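PDB 4TN0: UPF0141 protein yjdB from Campylobacter jejuni subsp. jejuni HB93-13, which probably transfers phosphoethanolamine, as the zinc-binding periplasmic domain of EptC, an alkaline phosphatase-like enzyme required for polymyxin resistance and motility. Local coordinates for residues N44-K49 with L203-I208; A101-N106 with G113-L118; E138-L143 with K212-Y217; E218-Y223 with L286-V291. All coordinates share one frame; numbering follows the deposited sequence.

Contact 1 (N44-K49 with L203-I208)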
# COMPACT_ATOMS: atom_id res chain seq x y z
N ASN A 44 -3.52 -1.44 -15.34
CA ASN A 44 -2.91 -0.19 -14.93
C ASN A 44 -3.08 0.95 -15.93
O ASN A 44 -2.20 1.78 -16.11
CB ASN A 44 -1.44 -0.43 -14.64
CG ASN A 44 -1.23 -1.45 -13.55
OD1 ASN A 44 -0.54 -2.44 -13.74
ND2 ASN A 44 -1.82 -1.19 -12.40
N PHE A 45 -4.24 0.94 -16.60
CA PHE A 45 -4.62 1.94 -17.59
C PHE A 45 -4.51 3.40 -17.11
O PHE A 45 -4.09 4.27 -17.87
CB PHE A 45 -6.05 1.66 -18.02
CG PHE A 45 -6.61 2.65 -18.98
CD1 PHE A 45 -6.31 2.56 -20.33
CD2 PHE A 45 -7.45 3.66 -18.54
CE1 PHE A 45 -6.84 3.47 -21.23
CE2 PHE A 45 -7.98 4.58 -19.44
CZ PHE A 45 -7.66 4.48 -20.79
N TYR A 46 -4.86 3.66 -15.86
CA TYR A 46 -4.90 5.04 -15.37
C TYR A 46 -3.57 5.61 -14.88
O TYR A 46 -3.17 6.70 -15.29
CB TYR A 46 -5.94 5.16 -14.27
CG TYR A 46 -7.33 4.90 -14.79
CD1 TYR A 46 -7.89 3.64 -14.73
CD2 TYR A 46 -8.07 5.93 -15.37
CE1 TYR A 46 -9.16 3.40 -15.21
CE2 TYR A 46 -9.35 5.70 -15.86
CZ TYR A 46 -9.89 4.44 -15.78
OH TYR A 46 -11.16 4.20 -16.27
N THR A 47 -2.88 4.88 -14.00
CA THR A 47 -1.60 5.37 -13.48
C THR A 47 -0.48 5.23 -14.53
O THR A 47 0.60 5.80 -14.35
CB THR A 47 -1.18 4.68 -12.15
OG1 THR A 47 -1.16 3.27 -12.31
CG2 THR A 47 -2.16 5.03 -11.04
N LYS A 48 -0.72 4.48 -15.61
CA LYS A 48 0.24 4.46 -16.72
C LYS A 48 0.37 5.86 -17.32
O LYS A 48 1.44 6.24 -17.80
CB LYS A 48 -0.16 3.48 -17.82
CG LYS A 48 0.46 2.09 -17.72
CD LYS A 48 -0.09 1.14 -18.81
CE LYS A 48 0.59 -0.22 -18.78
NZ LYS A 48 0.18 -1.12 -19.90
N LYS A 49 -0.72 6.61 -17.31
CA LYS A 49 -0.75 7.95 -17.88
C LYS A 49 -0.05 8.97 -16.98
O LYS A 49 0.23 10.09 -17.40
CB LYS A 49 -2.19 8.36 -18.17
CG LYS A 49 -2.82 7.43 -19.21
CD LYS A 49 -4.23 7.80 -19.61
CE LYS A 49 -4.83 6.73 -20.54
NZ LYS A 49 -6.04 7.20 -21.30
N LEU A 203 -8.43 4.98 -8.75
CA LEU A 203 -8.42 5.73 -7.50
C LEU A 203 -7.03 6.28 -7.19
O LEU A 203 -6.90 7.36 -6.60
CB LEU A 203 -8.90 4.85 -6.36
CG LEU A 203 -10.38 4.49 -6.37
CD1 LEU A 203 -10.68 3.76 -5.09
CD2 LEU A 203 -11.27 5.73 -6.52
N LEU A 204 -6.00 5.53 -7.57
CA LEU A 204 -4.65 6.04 -7.42
C LEU A 204 -4.46 7.28 -8.27
O LEU A 204 -3.98 8.30 -7.77
CB LEU A 204 -3.60 4.97 -7.77
CG LEU A 204 -3.06 4.11 -6.63
CD1 LEU A 204 -4.13 3.49 -5.76
CD2 LEU A 204 -2.05 3.07 -7.14
N SER A 205 -4.86 7.24 -9.53
CA SER A 205 -4.62 8.40 -10.38
C SER A 205 -5.51 9.58 -9.96
O SER A 205 -5.13 10.73 -10.15
CB SER A 205 -4.80 8.05 -11.86
OG SER A 205 -6.16 7.97 -12.23
N GLU A 206 -6.68 9.31 -9.37
CA GLU A 206 -7.50 10.38 -8.78
C GLU A 206 -6.79 11.02 -7.59
O GLU A 206 -6.96 12.21 -7.33
CB GLU A 206 -8.86 9.84 -8.35
CG GLU A 206 -9.82 9.61 -9.51
CD GLU A 206 -10.22 10.88 -10.25
OE1 GLU A 206 -10.93 11.71 -9.63
OE2 GLU A 206 -9.87 11.04 -11.44
N ILE A 207 -6.03 10.21 -6.86
CA ILE A 207 -5.24 10.73 -5.74
C ILE A 207 -4.12 11.62 -6.28
O ILE A 207 -3.93 12.73 -5.81
CB ILE A 207 -4.66 9.58 -4.90
CG1 ILE A 207 -5.74 9.04 -3.96
CG2 ILE A 207 -3.44 10.04 -4.07
CD1 ILE A 207 -5.37 7.74 -3.30
N ILE A 208 -3.42 11.14 -7.30
CA ILE A 208 -2.40 11.91 -7.99
C ILE A 208 -3.01 13.21 -8.53
O ILE A 208 -2.40 14.29 -8.43
CB ILE A 208 -1.79 11.11 -9.17
CG1 ILE A 208 -0.98 9.92 -8.65
CG2 ILE A 208 -0.90 11.97 -10.04
CD1 ILE A 208 -0.31 9.14 -9.75

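Contact 2 (A101-N106 with G113-L118)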
# COMPACT_ATOMS: atom_id res chain seq x y z
N ALA A 101 -0.32 13.39 11.06
CA ALA A 101 -0.69 12.04 10.65
C ALA A 101 -2.19 11.82 10.62
O ALA A 101 -2.87 12.03 11.63
CB ALA A 101 -0.03 11.01 11.57
N ALA A 102 -2.71 11.40 9.47
CA ALA A 102 -4.12 11.00 9.34
C ALA A 102 -4.23 9.57 8.79
O ALA A 102 -3.47 9.17 7.89
CB ALA A 102 -4.88 11.98 8.45
N TRP A 103 -5.14 8.78 9.37
CA TRP A 103 -5.40 7.41 8.92
C TRP A 103 -6.89 7.19 8.59
O TRP A 103 -7.75 7.21 9.48
CB TRP A 103 -4.92 6.40 9.98
CG TRP A 103 -5.01 4.94 9.57
CD1 TRP A 103 -6.14 4.20 9.42
CD2 TRP A 103 -3.91 4.04 9.30
NE1 TRP A 103 -5.84 2.92 9.05
CE2 TRP A 103 -4.47 2.79 8.97
CE3 TRP A 103 -2.53 4.18 9.29
CZ2 TRP A 103 -3.68 1.68 8.64
CZ3 TRP A 103 -1.75 3.09 8.96
CH2 TRP A 103 -2.33 1.85 8.64
N PHE A 104 -7.21 7.01 7.30
CA PHE A 104 -8.59 6.76 6.89
C PHE A 104 -8.77 5.30 6.40
O PHE A 104 -8.16 4.89 5.41
CB PHE A 104 -9.01 7.75 5.79
CG PHE A 104 -8.86 9.19 6.19
CD1 PHE A 104 -9.27 9.62 7.44
CD2 PHE A 104 -8.30 10.11 5.31
CE1 PHE A 104 -9.13 10.95 7.81
CE2 PHE A 104 -8.16 11.45 5.68
CZ PHE A 104 -8.57 11.86 6.93
N ASP A 105 -9.63 4.54 7.08
CA ASP A 105 -9.70 3.09 6.88
C ASP A 105 -11.05 2.63 6.34
O ASP A 105 -12.08 2.79 7.00
CB ASP A 105 -9.39 2.38 8.20
CG ASP A 105 -8.87 0.97 7.99
OD1 ASP A 105 -9.57 0.16 7.37
OD2 ASP A 105 -7.72 0.69 8.42
N ASN A 106 -11.03 2.04 5.15
CA ASN A 106 -12.22 1.46 4.53
C ASN A 106 -12.17 -0.08 4.52
O ASN A 106 -13.04 -0.75 3.96
CB ASN A 106 -12.39 1.99 3.11
CG ASN A 106 -13.77 1.68 2.53
OD1 ASN A 106 -14.77 1.78 3.24
ND2 ASN A 106 -13.82 1.33 1.25
N GLY A 113 -4.45 -2.53 14.65
CA GLY A 113 -3.70 -1.92 15.74
C GLY A 113 -2.63 -0.90 15.36
O GLY A 113 -1.96 -0.36 16.24
N VAL A 114 -2.47 -0.63 14.07
CA VAL A 114 -1.43 0.29 13.62
C VAL A 114 -1.81 1.76 13.90
O VAL A 114 -0.96 2.56 14.30
CB VAL A 114 -1.15 0.11 12.13
CG1 VAL A 114 -0.15 1.14 11.64
CG2 VAL A 114 -0.61 -1.29 11.87
N CYS A 115 -3.09 2.09 13.71
CA CYS A 115 -3.59 3.46 13.73
C CYS A 115 -4.15 3.86 15.10
O CYS A 115 -4.62 4.99 15.29
CB CYS A 115 -4.72 3.63 12.70
SG CYS A 115 -6.24 2.69 13.15
N ASP A 116 -4.09 2.94 16.05
CA ASP A 116 -4.78 3.08 17.33
C ASP A 116 -4.44 4.34 18.13
O ASP A 116 -5.29 4.89 18.83
CB ASP A 116 -4.50 1.84 18.17
CG ASP A 116 -5.24 0.61 17.67
OD1 ASP A 116 -5.86 0.69 16.58
OD2 ASP A 116 -5.22 -0.43 18.36
N ARG A 117 -3.20 4.79 18.04
CA ARG A 117 -2.75 5.90 18.86
C ARG A 117 -2.63 7.18 18.04
O ARG A 117 -1.97 8.14 18.46
CB ARG A 117 -1.43 5.56 19.53
CG ARG A 117 -1.53 4.48 20.60
CD ARG A 117 -0.16 3.88 20.87
NE ARG A 117 0.42 3.44 19.61
CZ ARG A 117 0.15 2.25 19.06
NH1 ARG A 117 0.69 1.90 17.90
NH2 ARG A 117 -0.67 1.40 19.69
N LEU A 118 -3.28 7.22 16.88
CA LEU A 118 -3.30 8.43 16.09
C LEU A 118 -4.47 9.28 16.53
O LEU A 118 -5.47 8.76 17.03
CB LEU A 118 -3.40 8.13 14.60
CG LEU A 118 -2.16 7.48 14.01
CD1 LEU A 118 -2.32 7.27 12.51
CD2 LEU A 118 -0.91 8.27 14.32

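Contact 3 (E138-L143 with K212-Y217)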
# COMPACT_ATOMS: atom_id res chain seq x y z
N GLU A 138 -11.19 16.60 2.53
CA GLU A 138 -11.39 17.44 3.69
C GLU A 138 -10.11 17.66 4.51
O GLU A 138 -9.89 18.73 5.08
CB GLU A 138 -12.47 16.85 4.59
CG GLU A 138 -12.64 17.62 5.89
CD GLU A 138 -13.13 19.07 5.71
OE1 GLU A 138 -13.44 19.49 4.56
OE2 GLU A 138 -13.21 19.81 6.73
N LYS A 139 -9.24 16.65 4.55
CA LYS A 139 -7.99 16.80 5.26
C LYS A 139 -7.03 17.67 4.43
O LYS A 139 -6.11 18.28 4.97
CB LYS A 139 -7.37 15.43 5.58
CG LYS A 139 -5.96 15.46 6.16
CD LYS A 139 -5.93 16.09 7.54
CE LYS A 139 -4.50 16.31 8.02
NZ LYS A 139 -4.46 16.90 9.39
N LEU A 140 -7.27 17.76 3.12
CA LEU A 140 -6.39 18.55 2.26
C LEU A 140 -6.58 20.06 2.51
O LEU A 140 -5.76 20.87 2.08
CB LEU A 140 -6.62 18.21 0.79
CG LEU A 140 -5.82 17.02 0.22
CD1 LEU A 140 -5.98 16.90 -1.29
CD2 LEU A 140 -4.34 17.11 0.57
N ASN A 141 -7.67 20.42 3.18
CA ASN A 141 -7.93 21.82 3.55
C ASN A 141 -7.20 22.17 4.85
O ASN A 141 -6.67 23.27 4.99
CB ASN A 141 -9.44 22.10 3.66
CG ASN A 141 -10.14 22.15 2.30
OD1 ASN A 141 -9.52 22.44 1.28
ND2 ASN A 141 -11.44 21.86 2.29
N HIS A 142 -7.15 21.22 5.79
CA HIS A 142 -6.50 21.45 7.07
C HIS A 142 -5.12 20.78 7.20
O HIS A 142 -4.84 20.11 8.18
CB HIS A 142 -7.38 20.98 8.23
CG HIS A 142 -8.79 21.46 8.16
ND1 HIS A 142 -9.68 21.06 7.18
CD2 HIS A 142 -9.48 22.31 8.96
CE1 HIS A 142 -10.85 21.64 7.39
NE2 HIS A 142 -10.76 22.40 8.46
N LEU A 143 -4.26 21.03 6.22
CA LEU A 143 -2.90 20.50 6.23
C LEU A 143 -1.98 21.30 7.16
O LEU A 143 -2.29 22.43 7.52
CB LEU A 143 -2.31 20.50 4.81
CG LEU A 143 -2.86 19.55 3.75
CD1 LEU A 143 -1.95 19.56 2.53
CD2 LEU A 143 -3.03 18.12 4.29
N LYS A 212 -1.80 17.12 -7.72
CA LYS A 212 -1.29 18.14 -8.63
C LYS A 212 -1.95 19.49 -8.35
O LYS A 212 -1.43 20.53 -8.73
CB LYS A 212 -1.42 17.69 -10.09
CG LYS A 212 -0.55 16.47 -10.35
CD LYS A 212 -0.68 15.92 -11.75
CE LYS A 212 0.67 15.98 -12.48
NZ LYS A 212 1.26 14.63 -12.78
N GLU A 213 -3.10 19.49 -7.68
CA GLU A 213 -3.74 20.74 -7.32
C GLU A 213 -3.13 21.27 -6.03
O GLU A 213 -3.45 22.37 -5.59
CB GLU A 213 -5.22 20.50 -7.10
CG GLU A 213 -6.05 20.24 -8.33
CD GLU A 213 -7.49 20.07 -7.95
OE1 GLU A 213 -7.94 20.78 -7.02
OE2 GLU A 213 -8.17 19.21 -8.54
N GLN A 214 -2.23 20.49 -5.44
CA GLN A 214 -1.58 20.91 -4.20
C GLN A 214 -0.08 21.19 -4.33
O GLN A 214 0.73 20.52 -3.69
CB GLN A 214 -1.79 19.84 -3.12
CG GLN A 214 -3.23 19.63 -2.69
CD GLN A 214 -3.76 20.82 -1.91
OE1 GLN A 214 -2.99 21.50 -1.24
NE2 GLN A 214 -5.07 21.08 -2.00
N LYS A 215 0.31 22.16 -5.16
CA LYS A 215 1.73 22.38 -5.43
C LYS A 215 2.37 23.41 -4.50
O LYS A 215 3.51 23.82 -4.70
CB LYS A 215 1.99 22.68 -6.91
CG LYS A 215 1.55 21.49 -7.78
CD LYS A 215 2.34 20.23 -7.36
CE LYS A 215 2.03 19.00 -8.20
NZ LYS A 215 2.12 19.23 -9.68
N SER A 216 1.61 23.83 -3.50
CA SER A 216 2.18 24.62 -2.43
C SER A 216 3.10 23.68 -1.63
O SER A 216 3.91 24.10 -0.81
CB SER A 216 1.08 25.22 -1.55
OG SER A 216 1.60 25.92 -0.43
N TYR A 217 2.95 22.38 -1.91
CA TYR A 217 3.64 21.28 -1.23
C TYR A 217 4.46 20.37 -2.16
O TYR A 217 4.23 20.30 -3.37
CB TYR A 217 2.63 20.39 -0.50
CG TYR A 217 2.00 21.00 0.72
CD1 TYR A 217 2.53 20.74 1.98
CD2 TYR A 217 0.88 21.80 0.63
CE1 TYR A 217 1.95 21.27 3.12
CE2 TYR A 217 0.29 22.34 1.76
CZ TYR A 217 0.84 22.07 3.00
OH TYR A 217 0.26 22.60 4.14

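Contact 4 (E218-Y223 with L286-V291)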
# COMPACT_ATOMS: atom_id res chain seq x y z
N GLU A 218 5.41 19.67 -1.56
CA GLU A 218 6.07 18.56 -2.23
C GLU A 218 5.27 17.30 -1.90
O GLU A 218 5.17 16.89 -0.73
CB GLU A 218 7.53 18.42 -1.77
CG GLU A 218 8.03 16.98 -1.70
CD GLU A 218 9.41 16.86 -1.09
OE1 GLU A 218 9.74 15.76 -0.56
OE2 GLU A 218 10.17 17.85 -1.15
N SER A 219 4.67 16.70 -2.93
CA SER A 219 3.70 15.63 -2.70
C SER A 219 4.19 14.30 -3.26
O SER A 219 4.76 14.22 -4.35
CB SER A 219 2.36 15.99 -3.33
OG SER A 219 1.79 17.14 -2.71
N SER A 220 3.95 13.25 -2.49
CA SER A 220 4.24 11.90 -2.95
C SER A 220 3.10 10.94 -2.66
O SER A 220 2.39 11.06 -1.65
CB SER A 220 5.53 11.40 -2.30
OG SER A 220 6.61 12.24 -2.64
N LEU A 221 2.91 9.99 -3.58
CA LEU A 221 2.03 8.85 -3.37
C LEU A 221 2.85 7.56 -3.31
O LEU A 221 3.65 7.26 -4.21
CB LEU A 221 0.98 8.75 -4.46
CG LEU A 221 0.21 7.42 -4.54
CD1 LEU A 221 -0.62 7.21 -3.28
CD2 LEU A 221 -0.68 7.39 -5.77
N PHE A 222 2.66 6.79 -2.23
CA PHE A 222 3.21 5.45 -2.17
C PHE A 222 2.09 4.46 -1.90
O PHE A 222 1.35 4.60 -0.91
CB PHE A 222 4.31 5.31 -1.12
CG PHE A 222 5.06 4.01 -1.21
CD1 PHE A 222 5.66 3.63 -2.40
CD2 PHE A 222 5.13 3.15 -0.13
CE1 PHE A 222 6.32 2.42 -2.51
CE2 PHE A 222 5.78 1.96 -0.23
CZ PHE A 222 6.39 1.59 -1.42
N TYR A 223 1.96 3.50 -2.82
CA TYR A 223 0.94 2.45 -2.74
C TYR A 223 1.57 1.06 -2.71
O TYR A 223 2.42 0.74 -3.55
CB TYR A 223 -0.03 2.54 -3.93
CG TYR A 223 -0.79 1.25 -4.25
CD1 TYR A 223 -0.40 0.44 -5.31
CD2 TYR A 223 -1.90 0.86 -3.50
CE1 TYR A 223 -1.08 -0.72 -5.61
CE2 TYR A 223 -2.59 -0.33 -3.80
CZ TYR A 223 -2.17 -1.10 -4.87
OH TYR A 223 -2.81 -2.28 -5.19
N LEU A 286 10.33 6.90 7.85
CA LEU A 286 11.11 7.78 8.70
C LEU A 286 11.88 8.74 7.79
O LEU A 286 11.79 9.96 7.93
CB LEU A 286 12.05 7.00 9.60
CG LEU A 286 11.43 6.12 10.68
CD1 LEU A 286 12.44 5.84 11.78
CD2 LEU A 286 10.21 6.80 11.25
N GLY A 287 12.61 8.16 6.84
CA GLY A 287 13.42 8.93 5.91
C GLY A 287 12.69 10.04 5.18
O GLY A 287 13.27 11.07 4.84
N TYR A 288 11.40 9.83 4.94
CA TYR A 288 10.65 10.77 4.12
C TYR A 288 10.45 12.08 4.86
O TYR A 288 10.44 13.15 4.25
CB TYR A 288 9.29 10.21 3.71
CG TYR A 288 8.64 11.03 2.63
CD1 TYR A 288 7.81 12.11 2.95
CD2 TYR A 288 8.88 10.76 1.29
CE1 TYR A 288 7.23 12.88 1.96
CE2 TYR A 288 8.30 11.52 0.30
CZ TYR A 288 7.48 12.58 0.64
OH TYR A 288 6.90 13.34 -0.34
N PHE A 289 10.28 12.00 6.18
CA PHE A 289 10.08 13.22 6.95
C PHE A 289 11.36 13.59 7.69
O PHE A 289 11.34 14.39 8.62
CB PHE A 289 8.91 13.04 7.92
CG PHE A 289 7.60 12.87 7.22
CD1 PHE A 289 6.81 13.97 6.92
CD2 PHE A 289 7.18 11.62 6.80
CE1 PHE A 289 5.62 13.82 6.25
CE2 PHE A 289 5.99 11.47 6.13
CZ PHE A 289 5.21 12.56 5.85
N ASN A 290 12.48 13.06 7.20
CA ASN A 290 13.82 13.33 7.74
C ASN A 290 13.95 13.08 9.24
O ASN A 290 14.56 13.89 9.95
CB ASN A 290 14.23 14.78 7.44
CG ASN A 290 14.26 15.08 5.95
OD1 ASN A 290 13.45 15.87 5.45
ND2 ASN A 290 15.17 14.43 5.24
N VAL A 291 13.37 11.99 9.74
CA VAL A 291 13.46 11.70 11.17
C VAL A 291 14.88 11.23 11.51
O VAL A 291 15.39 10.27 10.92
CB VAL A 291 12.43 10.63 11.62
CG1 VAL A 291 12.68 10.23 13.07
CG2 VAL A 291 11.01 11.16 11.47

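Contact 1 (N44-K49 with L203-I208)
Thr47 meets helix 186-211 with its methyl: CG2 lies 3.6 Å from Leu204 CB and 3.8 Å from Ser205 N. A carbon branch, not the hydroxyl, packs on the helix, and the small Ser205 allows the close approach. The torsion that puts OG1 between the backbone N and the carbonyl carbon (chi1 55°) sorts the two branches of the threonine: the methyl packs on the helix while OG1 hydrogen-bonds Asp201 OD1. The same carboxylate oxygen, Asp201 OD1, also bonds Asn44 ND2, and two bonds therefore tie this part of the loop to the preceding part of the helix. Ser205 suits its place by being short: the CA atoms of Thr47 and Ser205 approach to 5.3 Å. Its OG stands 3.5 Å from Tyr46 CB, a van der Waals contact, while its hydrogen bond goes back along the helix to Tyr202 O. From Tyr46 only the base of the side chain presses on Ser205; the ring runs off past it, with Phe45 CD2 3.6 Å above its centre and Tyr202 meeting it edge-to-face. Within 44-49, Lys48 N bonds Asn44 O at 3.1 Å. Leu204 also packs on Leu221 and Tyr223 of strand 218-224. The arrangement is a loop lying against a helix that flanks the central sheet of an alkaline phosphatase-like fold.

Contact 2 (A101-N106 with G113-L118)
Cys115, half of a disulfide with Cys111, puts its CB over the five-membered ring of Trp103, only 3.5 Å from the ring centroid and 13° off the normal. This is a CH-pi contact accompanied by a sulfur-aromatic one, SG lying 4.2 Å from the same centroid. It ties strand 100-105 of the alkaline phosphatase-like sheet to the loop that leads into the outermost strand 120-123, its parallel neighbour. The broad indole suits the spot because it serves three residues of the loop at once. At the benzo end Val114 CG1 comes obliquely to within 3.7 Å of Trp103 CZ3, the two side chains crossing at about a right angle. At the root Leu118 CD1 touches Trp103 CB at 3.7 Å, and its other methyl, CD2, reaches Ala101 CB at 4.0 Å; Met91 of helix 90-96 touches Ala101, Val114 and Leu118. A type I turn from Cys115 to Leu118, closed by Leu118 N to Cys115 O, places both residues against Trp103. Trp103 holds CG opposite its backbone N (chi1 -174°), and its rotation is fixed by a nearly straight bond in the indole plane: NE1 donates to Asp105 OD2 at 3.0 Å and 176°, an oxygen that also bonds His152 ND1.

Contact 3 (E138-L143 with K212-Y217)
Leu143 lays a methyl over the ring of Tyr217: CD1 is 4.0 Å from the ring centroid and 24° off its normal, a CH-pi contact displaced toward the CE2 side, where the distance is 3.7 Å. Leu143 CB is 3.4 Å from Tyr217 OH, so the leucine follows the outer half of the ring to its hydroxyl. A tyrosine fits because its far end is polar, and OH is hydrogen-bonded to the carbonyl O of Ser144, the residue after Leu143. Beside this pair Leu140 CD1 rests on Gln214 CG at 4.1 Å; the glutamine uses its aliphatic part here, its chain folded at chi2 (-69°). In the second shell, both leucines lean on Leu19 of strand 18-24. The chain that carries them is braced by His142, whose ND1 donates to Glu138 O at 3.1 Å with the acceptor close to the imidazole plane. Lys139 NZ makes only a weak bond to His142 O but a salt bridge to Asp100. The chain leaving helix 133-139 leads to strand 146-152, as the loop after helix 186-211 leads to strand 218-224, and the two connections meet across the start of strand 18-24, which lies between those parallel strands, at the opposite end from the zinc ligands Glu26 and Asp226, which follow strands 18-24 and 218-224.

Contact 4 (E218-Y223 with L286-V291)
One short hydrogen bond joins strand to helix: Ser220 OG and Tyr288 OH stand 2.6 Å apart, and either could be the donor. The serine oxygen approaches at the ring's edge, near its plane, and is bonded also to Ser259 OG, giving a run of hydroxyls from Tyr288 of the helix through Ser220 to Ser259 of the adjacent strand 252-259. A tyrosine suits the helix end because its length spans the 9.6 Å between the CA atoms of Ser220 and Tyr288; CG turned opposite the backbone N (chi1 -167°) lets the ring reach the strand.

Van der Waals contact backs the bond. Ser220 CB lies 3.7 Å from Tyr288 CZ, the small serine letting the phenol end come right up to the strand.

Charge enters through Glu218. Its OE1 is 3.7 Å from Tyr288 OH, with the carboxylate nearly perpendicular to the phenol ring. The main partner of OE1 is Lys18, which also forms a cation-pi contact with Tyr288.

In the backbone, a Schellman motif ends the helix: Val291 N bonds Leu286 O at 3.1 Å, Asn290 N bonds Gly287 O at 3.2 Å, and Asn290 takes the positive phi. Since Leu221 faces helix 186-211, Ser220 points to the other side of the sheet, where helix 281-288 lies, consistent with the three-layer alpha-beta-alpha arrangement of the alkaline phosphatase-like fold.

How the contacts relate
Contacts 2 and 4 are buried, whereas contacts 1 and 3 are partly exposed. Chemistry differs with place: contact 2 is a sulfur-and-aliphatic cover for an indole, contact 4 turns on a hydroxyl pair inside the fold and alone of the four has a hydrogen bond across its segments, and contacts 1 and 3 pack connecting loops or a helix flank. Helix 186-211 and strand 218-224 follow each other, and contacts 1 and 4 share a layer boundary, where Leu204 CD2 meets Tyr223 CD1 at 3.6 Å; the connection between the two belongs to contact 3. Contact 3 also touches contact 2 through Lys139 CB and Phe104 CZ, 4.0 Å apart. Contacts 2 and 4 reach one sheet, with centres about 17 Å apart.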